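PDB 1SR8: cobalt-precorrin-5B C(1)-methyltransferase, which is predicted to methylate C-1 of cobalt-precorrin-5B with S-adenosyl-L-methionine, giving cobalt-precorrin-6A in the anaerobic route to adenosylcobalamin. Local coordinates for residues 211-216 / 249-254; 104-109 / 156-161. All coordinates share one frame; numbering follows the deposited sequence.

Contact 1: residues 211-216 / 249-254; sequences IAITTG and KIIVGF
The carbonyl oxygen I250 O is gripped twice from strand 211-214: I213 N donates to it at 2.7 Å, nearly in line with the carbonyl bond (C=O...N 174°), and the CA-H of A212 adds a weaker contact. The ladder continues with I250 N to I211 O and with V252 N to I213 O at 2.9 Å, this last donor standing above the carbonyl plane. The two strands are the inner pair of a four-stranded parallel sheet with an open α/β layout: after 210-214 the chain crosses to one edge strand (231-234), after 248-253 to the other (278-281). On the face of A212, T214, I250 and V252, A212 CB meets I250 CG2 at 3.6 Å, and helix 217-226 packs on A212 and T214. On the other face K249 CG lies beside I211 CG1 at 3.8 Å, while I213 CD1 lies alongside K249 CB; helix 239-242 covers I213. Past the ladder, T215 OG1, turned between its own backbone N and carbonyl carbon (chi1 53°), lies 3.1 Å from G253 CA. The same oxygen accepts a weak bond from F254 N at 3.3 Å, just where G216 and F254 each occupy the N-cap position of the helix that follows.

Contact 2: residues 104-109 / 156-161; sequences IIFEAE and VRISVP
V160 CG2 sits over one face of the F106 ring, 3.9 Å from its centroid and displaced toward the rim, a CH-pi contact nearest F106 CE1. I158 CG2 comes to the same ring at its edge, 3.9 Å from F106 CD1. With CG1 anti to the backbone N (chi1 -172°), V160 also sets that methyl against I104 CD1. V160 CG1 lies 3.4 Å from I105 O. This part is tight: helix 44-57 closes over F106 and A108, and I181 touches I104, F106 and V160. The antiparallel backbone ladder, part of a mixed six-stranded sheet, separates the face of F106, A108 and I158 from that of E107, S159, E109 and R157. E107 N to S159 O at 2.7 Å is nearly straight (178°), and S159 N returns to E107 O; E109 and R157 pair likewise, around the non-hydrogen-bonded pair A108-I158. E107 also packs closely: its chain runs out straight past CG and crosses P161 obliquely, E107 CD 3.3 Å from P161 CG. Looser is the more exposed end, where E109 OE2 and R157 NH2 stay 5.6 Å apart, too far for a salt bridge; both residues touch a crystal neighbour. Salt bridges from R120 to E107 OE1 and from R88 to E107 OE2 would be expected to favour the ionised carboxylate, and with the proline ring beside it its rotation is probably restricted.

How the contacts relate
Contact 1 and contact 2 occupy two separate sheets on opposite sides of the chain's centre, their own centres 35 Å apart and their nearest atoms about 20 Å apart, so neither touches the other. Along the chain they follow in series: 156-161 closes contact 2 before 211-216 opens contact 1. They differ in kind. Contact 1 joins parallel strands, with helices packed on both faces; contact 2 joins antiparallel strands, one face under a helix and the other lined with charged and polar groups. Neither contact includes a residue identified as binding substrate or S-adenosyl-L-methionine, and their place relative to the methyl transfer is not settled by these contacts.

Contact 1: residues 211-216 / 249-254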
ATOM      1  N   ILE A 211     -20.343  10.778   0.714  1.00 24.51           N
ATOM      2  CA  ILE A 211     -19.035  10.126   0.791  1.00 24.51           C
ATOM      3  C   ILE A 211     -19.017   8.892   1.690  1.00 24.10           C
ATOM      4  O   ILE A 211     -19.648   8.870   2.751  1.00 25.86           O
ATOM      5  CB  ILE A 211     -17.929  11.098   1.312  1.00 22.90           C
ATOM      6  CG1 ILE A 211     -18.264  11.563   2.741  1.00 22.59           C
ATOM      7  CG2 ILE A 211     -17.772  12.268   0.353  1.00 21.69           C
ATOM      8  CD1 ILE A 211     -17.074  12.106   3.543  1.00 19.38           C
ATOM      9  N   ALA A 212     -18.289   7.867   1.260  1.00 22.79           N
ATOM     10  CA  ALA A 212     -18.153   6.659   2.059  1.00 24.05           C
ATOM     11  C   ALA A 212     -16.810   6.738   2.807  1.00 23.93           C
ATOM     12  O   ALA A 212     -15.749   6.829   2.188  1.00 23.69           O
ATOM     13  CB  ALA A 212     -18.192   5.425   1.165  1.00 22.40           C
ATOM     14  N   ILE A 213     -16.867   6.736   4.135  1.00 23.80           N
ATOM     15  CA  ILE A 213     -15.662   6.787   4.970  1.00 23.98           C
ATOM     16  C   ILE A 213     -15.259   5.336   5.267  1.00 24.66           C
ATOM     17  O   ILE A 213     -15.894   4.666   6.087  1.00 24.77           O
ATOM     18  CB  ILE A 213     -15.943   7.522   6.307  1.00 23.44           C
ATOM     19  CG1 ILE A 213     -16.591   8.881   6.029  1.00 22.76           C
ATOM     20  CG2 ILE A 213     -14.642   7.710   7.088  1.00 20.38           C
ATOM     21  CD1 ILE A 213     -17.153   9.564   7.267  1.00 22.64           C
ATOM     22  N   THR A 214     -14.215   4.852   4.597  1.00 23.85           N
ATOM     23  CA  THR A 214     -13.778   3.472   4.776  1.00 23.93           C
ATOM     24  C   THR A 214     -12.462   3.324   5.538  1.00 24.30           C
ATOM     25  O   THR A 214     -11.664   4.256   5.601  1.00 24.22           O
ATOM     26  CB  THR A 214     -13.683   2.760   3.410  1.00 23.12           C
ATOM     27  OG1 THR A 214     -12.530   3.217   2.684  1.00 22.78           O
ATOM     28  CG2 THR A 214     -14.934   3.068   2.598  1.00 21.82           C
ATOM     29  N   THR A 215     -12.253   2.143   6.124  1.00 24.87           N
ATOM     30  CA  THR A 215     -11.055   1.851   6.916  1.00 25.02           C
ATOM     31  C   THR A 215      -9.826   1.392   6.124  1.00 25.26           C
ATOM     32  O   THR A 215      -8.690   1.553   6.578  1.00 26.31           O
ATOM     33  CB  THR A 215     -11.353   0.784   8.001  1.00 23.95           C
ATOM     34  OG1 THR A 215     -11.947  -0.367   7.393  1.00 24.97           O
ATOM     35  CG2 THR A 215     -12.289   1.336   9.046  1.00 22.30           C
ATOM     36  N   GLY A 216     -10.046   0.820   4.949  1.00 24.89           N
ATOM     37  CA  GLY A 216      -8.930   0.361   4.153  1.00 24.06           C
ATOM     38  C   GLY A 216      -9.359   0.078   2.733  1.00 25.99           C
ATOM     39  O   GLY A 216     -10.507   0.340   2.364  1.00 26.93           O
ATOM     40  N   LYS A 249     -22.769  11.101   4.764  1.00 32.38           N
ATOM     41  CA  LYS A 249     -21.677  10.199   5.102  1.00 32.96           C
ATOM     42  C   LYS A 249     -22.114   8.803   5.484  1.00 32.70           C
ATOM     43  O   LYS A 249     -23.144   8.603   6.122  1.00 32.81           O
ATOM     44  CB  LYS A 249     -20.878  10.779   6.264  1.00 32.83           C
ATOM     45  CG  LYS A 249     -20.224  12.092   5.952  1.00 32.90           C
ATOM     46  CD  LYS A 249     -20.118  12.938   7.194  1.00 34.14           C
ATOM     47  CE  LYS A 249     -21.482  13.440   7.609  1.00 34.28           C
ATOM     48  NZ  LYS A 249     -21.364  14.543   8.593  1.00 34.79           N
ATOM     49  N   ILE A 250     -21.311   7.831   5.092  1.00 32.44           N
ATOM     50  CA  ILE A 250     -21.585   6.455   5.443  1.00 33.30           C
ATOM     51  C   ILE A 250     -20.233   5.873   5.863  1.00 33.17           C
ATOM     52  O   ILE A 250     -19.209   6.167   5.247  1.00 33.09           O
ATOM     53  CB  ILE A 250     -22.203   5.672   4.241  1.00 34.04           C
ATOM     54  CG1 ILE A 250     -22.938   4.435   4.755  1.00 34.85           C
ATOM     55  CG2 ILE A 250     -21.127   5.261   3.236  1.00 33.28           C
ATOM     56  CD1 ILE A 250     -23.688   3.685   3.674  1.00 36.80           C
ATOM     57  N   ILE A 251     -20.221   5.097   6.942  1.00 32.94           N
ATOM     58  CA  ILE A 251     -18.986   4.482   7.420  1.00 32.75           C
ATOM     59  C   ILE A 251     -18.959   2.999   7.065  1.00 32.41           C
ATOM     60  O   ILE A 251     -19.881   2.255   7.397  1.00 31.56           O
ATOM     61  CB  ILE A 251     -18.833   4.626   8.953  1.00 31.63           C
ATOM     62  CG1 ILE A 251     -18.779   6.110   9.328  1.00 31.07           C
ATOM     63  CG2 ILE A 251     -17.573   3.904   9.419  1.00 30.94           C
ATOM     64  CD1 ILE A 251     -18.733   6.367  10.810  1.00 29.04           C
ATOM     65  N   VAL A 252     -17.904   2.579   6.375  1.00 33.01           N
ATOM     66  CA  VAL A 252     -17.741   1.182   5.985  1.00 33.40           C
ATOM     67  C   VAL A 252     -16.356   0.719   6.440  1.00 34.53           C
ATOM     68  O   VAL A 252     -15.348   1.355   6.126  1.00 34.72           O
ATOM     69  CB  VAL A 252     -17.850   1.008   4.452  1.00 33.60           C
ATOM     70  CG1 VAL A 252     -17.778  -0.473   4.089  1.00 30.63           C
ATOM     71  CG2 VAL A 252     -19.144   1.645   3.946  1.00 32.08           C
ATOM     72  N   GLY A 253     -16.303  -0.373   7.195  1.00 34.55           N
ATOM     73  CA  GLY A 253     -15.020  -0.861   7.655  1.00 34.80           C
ATOM     74  C   GLY A 253     -15.087  -2.218   8.324  1.00 35.37           C
ATOM     75  O   GLY A 253     -16.167  -2.749   8.577  1.00 35.45           O
ATOM     76  N   PHE A 254     -13.920  -2.784   8.603  1.00 35.93           N
ATOM     77  CA  PHE A 254     -13.845  -4.076   9.262  1.00 35.27           C
ATOM     78  C   PHE A 254     -13.746  -3.873  10.772  1.00 35.20           C
ATOM     79  O   PHE A 254     -13.224  -2.860  11.245  1.00 34.73           O
ATOM     80  CB  PHE A 254     -12.645  -4.875   8.744  1.00 34.19           C
ATOM     81  CG  PHE A 254     -12.773  -5.295   7.302  1.00 33.74           C
ATOM     82  CD1 PHE A 254     -12.561  -4.386   6.272  1.00 35.48           C
ATOM     83  CD2 PHE A 254     -13.116  -6.597   6.972  1.00 34.42           C
ATOM     84  CE1 PHE A 254     -12.687  -4.771   4.928  1.00 33.91           C
ATOM     85  CE2 PHE A 254     -13.246  -6.990   5.634  1.00 34.18           C
ATOM     86  CZ  PHE A 254     -13.030  -6.072   4.614  1.00 33.58           C
TER

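Contact 2: residues 104-109 / 156-161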
ATOM      1  N   ILE A 104      13.415  -0.633   5.509  1.00 27.36           N
ATOM      2  CA  ILE A 104      13.823  -2.030   5.629  1.00 25.50           C
ATOM      3  C   ILE A 104      14.353  -2.579   4.294  1.00 26.00           C
ATOM      4  O   ILE A 104      13.788  -2.321   3.232  1.00 24.45           O
ATOM      5  CB  ILE A 104      12.653  -2.900   6.142  1.00 24.77           C
ATOM      6  CG1 ILE A 104      13.208  -4.090   6.922  1.00 24.13           C
ATOM      7  CG2 ILE A 104      11.793  -3.382   4.980  1.00 23.74           C
ATOM      8  CD1 ILE A 104      12.208  -4.730   7.838  1.00 24.30           C
ATOM      9  N   ILE A 105      15.448  -3.331   4.352  1.00 25.37           N
ATOM     10  CA  ILE A 105      16.044  -3.885   3.145  1.00 25.01           C
ATOM     11  C   ILE A 105      15.471  -5.222   2.689  1.00 24.93           C
ATOM     12  O   ILE A 105      15.228  -6.126   3.490  1.00 23.65           O
ATOM     13  CB  ILE A 105      17.565  -4.078   3.310  1.00 25.41           C
ATOM     14  CG1 ILE A 105      18.270  -2.722   3.366  1.00 26.00           C
ATOM     15  CG2 ILE A 105      18.113  -4.904   2.160  1.00 24.84           C
ATOM     16  CD1 ILE A 105      18.250  -1.975   2.059  1.00 26.57           C
ATOM     17  N   PHE A 106      15.276  -5.329   1.379  1.00 24.83           N
ATOM     18  CA  PHE A 106      14.791  -6.550   0.744  1.00 25.09           C
ATOM     19  C   PHE A 106      15.893  -7.049  -0.176  1.00 24.71           C
ATOM     20  O   PHE A 106      16.440  -6.283  -0.968  1.00 25.05           O
ATOM     21  CB  PHE A 106      13.532  -6.280  -0.092  1.00 22.92           C
ATOM     22  CG  PHE A 106      12.253  -6.432   0.677  1.00 22.16           C
ATOM     23  CD1 PHE A 106      11.482  -7.578   0.541  1.00 19.71           C
ATOM     24  CD2 PHE A 106      11.834  -5.445   1.556  1.00 20.89           C
ATOM     25  CE1 PHE A 106      10.309  -7.737   1.277  1.00 20.23           C
ATOM     26  CE2 PHE A 106      10.669  -5.595   2.291  1.00 20.06           C
ATOM     27  CZ  PHE A 106       9.907  -6.740   2.152  1.00 20.52           C
ATOM     28  N   GLU A 107      16.234  -8.327  -0.062  1.00 26.26           N
ATOM     29  CA  GLU A 107      17.259  -8.900  -0.921  1.00 27.32           C
ATOM     30  C   GLU A 107      16.639  -9.987  -1.783  1.00 26.76           C
ATOM     31  O   GLU A 107      15.784 -10.752  -1.325  1.00 24.33           O
ATOM     32  CB  GLU A 107      18.400  -9.506  -0.100  1.00 28.33           C
ATOM     33  CG  GLU A 107      19.071  -8.565   0.869  1.00 32.11           C
ATOM     34  CD  GLU A 107      20.366  -9.145   1.408  1.00 36.00           C
ATOM     35  OE1 GLU A 107      20.407 -10.367   1.675  1.00 36.87           O
ATOM     36  OE2 GLU A 107      21.340  -8.379   1.573  1.00 37.44           O
ATOM     37  N   ALA A 108      17.079 -10.039  -3.037  1.00 27.43           N
ATOM     38  CA  ALA A 108      16.603 -11.030  -3.994  1.00 29.24           C
ATOM     39  C   ALA A 108      17.805 -11.684  -4.656  1.00 29.78           C
ATOM     40  O   ALA A 108      18.741 -11.002  -5.094  1.00 30.10           O
ATOM     41  CB  ALA A 108      15.720 -10.374  -5.051  1.00 28.50           C
ATOM     42  N   GLU A 109      17.771 -13.005  -4.738  1.00 29.41           N
ATOM     43  CA  GLU A 109      18.865 -13.750  -5.336  1.00 31.29           C
ATOM     44  C   GLU A 109      18.327 -14.742  -6.358  1.00 28.71           C
ATOM     45  O   GLU A 109      17.412 -15.500  -6.047  1.00 27.67           O
ATOM     46  CB  GLU A 109      19.619 -14.504  -4.236  1.00 34.35           C
ATOM     47  CG  GLU A 109      20.820 -15.289  -4.717  1.00 40.32           C
ATOM     48  CD  GLU A 109      22.126 -14.576  -4.430  1.00 44.17           C
ATOM     49  OE1 GLU A 109      22.906 -14.347  -5.385  1.00 44.50           O
ATOM     50  OE2 GLU A 109      22.369 -14.252  -3.243  1.00 46.12           O
ATOM     51  N   VAL A 156      13.917 -16.986  -8.079  1.00 23.21           N
ATOM     52  CA  VAL A 156      14.534 -16.015  -7.178  1.00 23.67           C
ATOM     53  C   VAL A 156      14.064 -16.250  -5.751  1.00 24.00           C
ATOM     54  O   VAL A 156      12.924 -16.660  -5.517  1.00 23.37           O
ATOM     55  CB  VAL A 156      14.208 -14.534  -7.552  1.00 24.26           C
ATOM     56  CG1 VAL A 156      14.441 -14.284  -9.035  1.00 23.30           C
ATOM     57  CG2 VAL A 156      12.794 -14.207  -7.172  1.00 28.15           C
ATOM     58  N   ARG A 157      14.960 -16.032  -4.796  1.00 24.57           N
ATOM     59  CA  ARG A 157      14.595 -16.170  -3.395  1.00 25.11           C
ATOM     60  C   ARG A 157      14.642 -14.748  -2.851  1.00 24.54           C
ATOM     61  O   ARG A 157      15.637 -14.037  -3.021  1.00 23.99           O
ATOM     62  CB  ARG A 157      15.575 -17.079  -2.642  1.00 26.33           C
ATOM     63  CG  ARG A 157      15.347 -17.133  -1.124  1.00 30.62           C
ATOM     64  CD  ARG A 157      15.838 -18.458  -0.517  1.00 35.90           C
ATOM     65  NE  ARG A 157      17.078 -18.909  -1.146  1.00 41.17           N
ATOM     66  CZ  ARG A 157      18.203 -18.197  -1.167  1.00 42.70           C
ATOM     67  NH1 ARG A 157      18.251 -17.002  -0.577  1.00 42.77           N
ATOM     68  NH2 ARG A 157      19.264 -18.657  -1.818  1.00 41.27           N
ATOM     69  N   ILE A 158      13.540 -14.332  -2.236  1.00 23.17           N
ATOM     70  CA  ILE A 158      13.425 -12.995  -1.667  1.00 22.62           C
ATOM     71  C   ILE A 158      13.613 -13.089  -0.153  1.00 23.29           C
ATOM     72  O   ILE A 158      12.955 -13.894   0.509  1.00 23.03           O
ATOM     73  CB  ILE A 158      12.037 -12.391  -1.992  1.00 21.67           C
ATOM     74  CG1 ILE A 158      11.849 -12.321  -3.516  1.00 20.02           C
ATOM     75  CG2 ILE A 158      11.895 -11.025  -1.322  1.00 19.55           C
ATOM     76  CD1 ILE A 158      10.457 -11.931  -3.958  1.00 21.85           C
ATOM     77  N   SER A 159      14.521 -12.276   0.389  1.00 23.75           N
ATOM     78  CA  SER A 159      14.802 -12.289   1.824  1.00 26.02           C
ATOM     79  C   SER A 159      14.834 -10.898   2.433  1.00 24.77           C
ATOM     80  O   SER A 159      15.006  -9.902   1.733  1.00 23.93           O
ATOM     81  CB  SER A 159      16.153 -12.959   2.105  1.00 27.28           C
ATOM     82  OG  SER A 159      16.168 -14.299   1.651  1.00 36.16           O
ATOM     83  N   VAL A 160      14.688 -10.856   3.753  1.00 25.17           N
ATOM     84  CA  VAL A 160      14.715  -9.607   4.506  1.00 25.31           C
ATOM     85  C   VAL A 160      15.716  -9.775   5.666  1.00 26.75           C
ATOM     86  O   VAL A 160      15.371 -10.256   6.747  1.00 25.80           O
ATOM     87  CB  VAL A 160      13.309  -9.275   5.047  1.00 21.99           C
ATOM     88  CG1 VAL A 160      13.298  -7.889   5.663  1.00 21.14           C
ATOM     89  CG2 VAL A 160      12.294  -9.382   3.917  1.00 19.31           C
ATOM     90  N   PRO A 161      16.979  -9.379   5.441  1.00 29.27           N
ATOM     91  CA  PRO A 161      18.076  -9.461   6.411  1.00 30.12           C
ATOM     92  C   PRO A 161      17.737  -9.114   7.862  1.00 32.48           C
ATOM     93  O   PRO A 161      18.139  -9.836   8.776  1.00 33.66           O
ATOM     94  CB  PRO A 161      19.119  -8.530   5.817  1.00 29.14           C
ATOM     95  CG  PRO A 161      18.940  -8.758   4.348  1.00 29.86           C
ATOM     96  CD  PRO A 161      17.435  -8.743   4.189  1.00 28.82           C
TER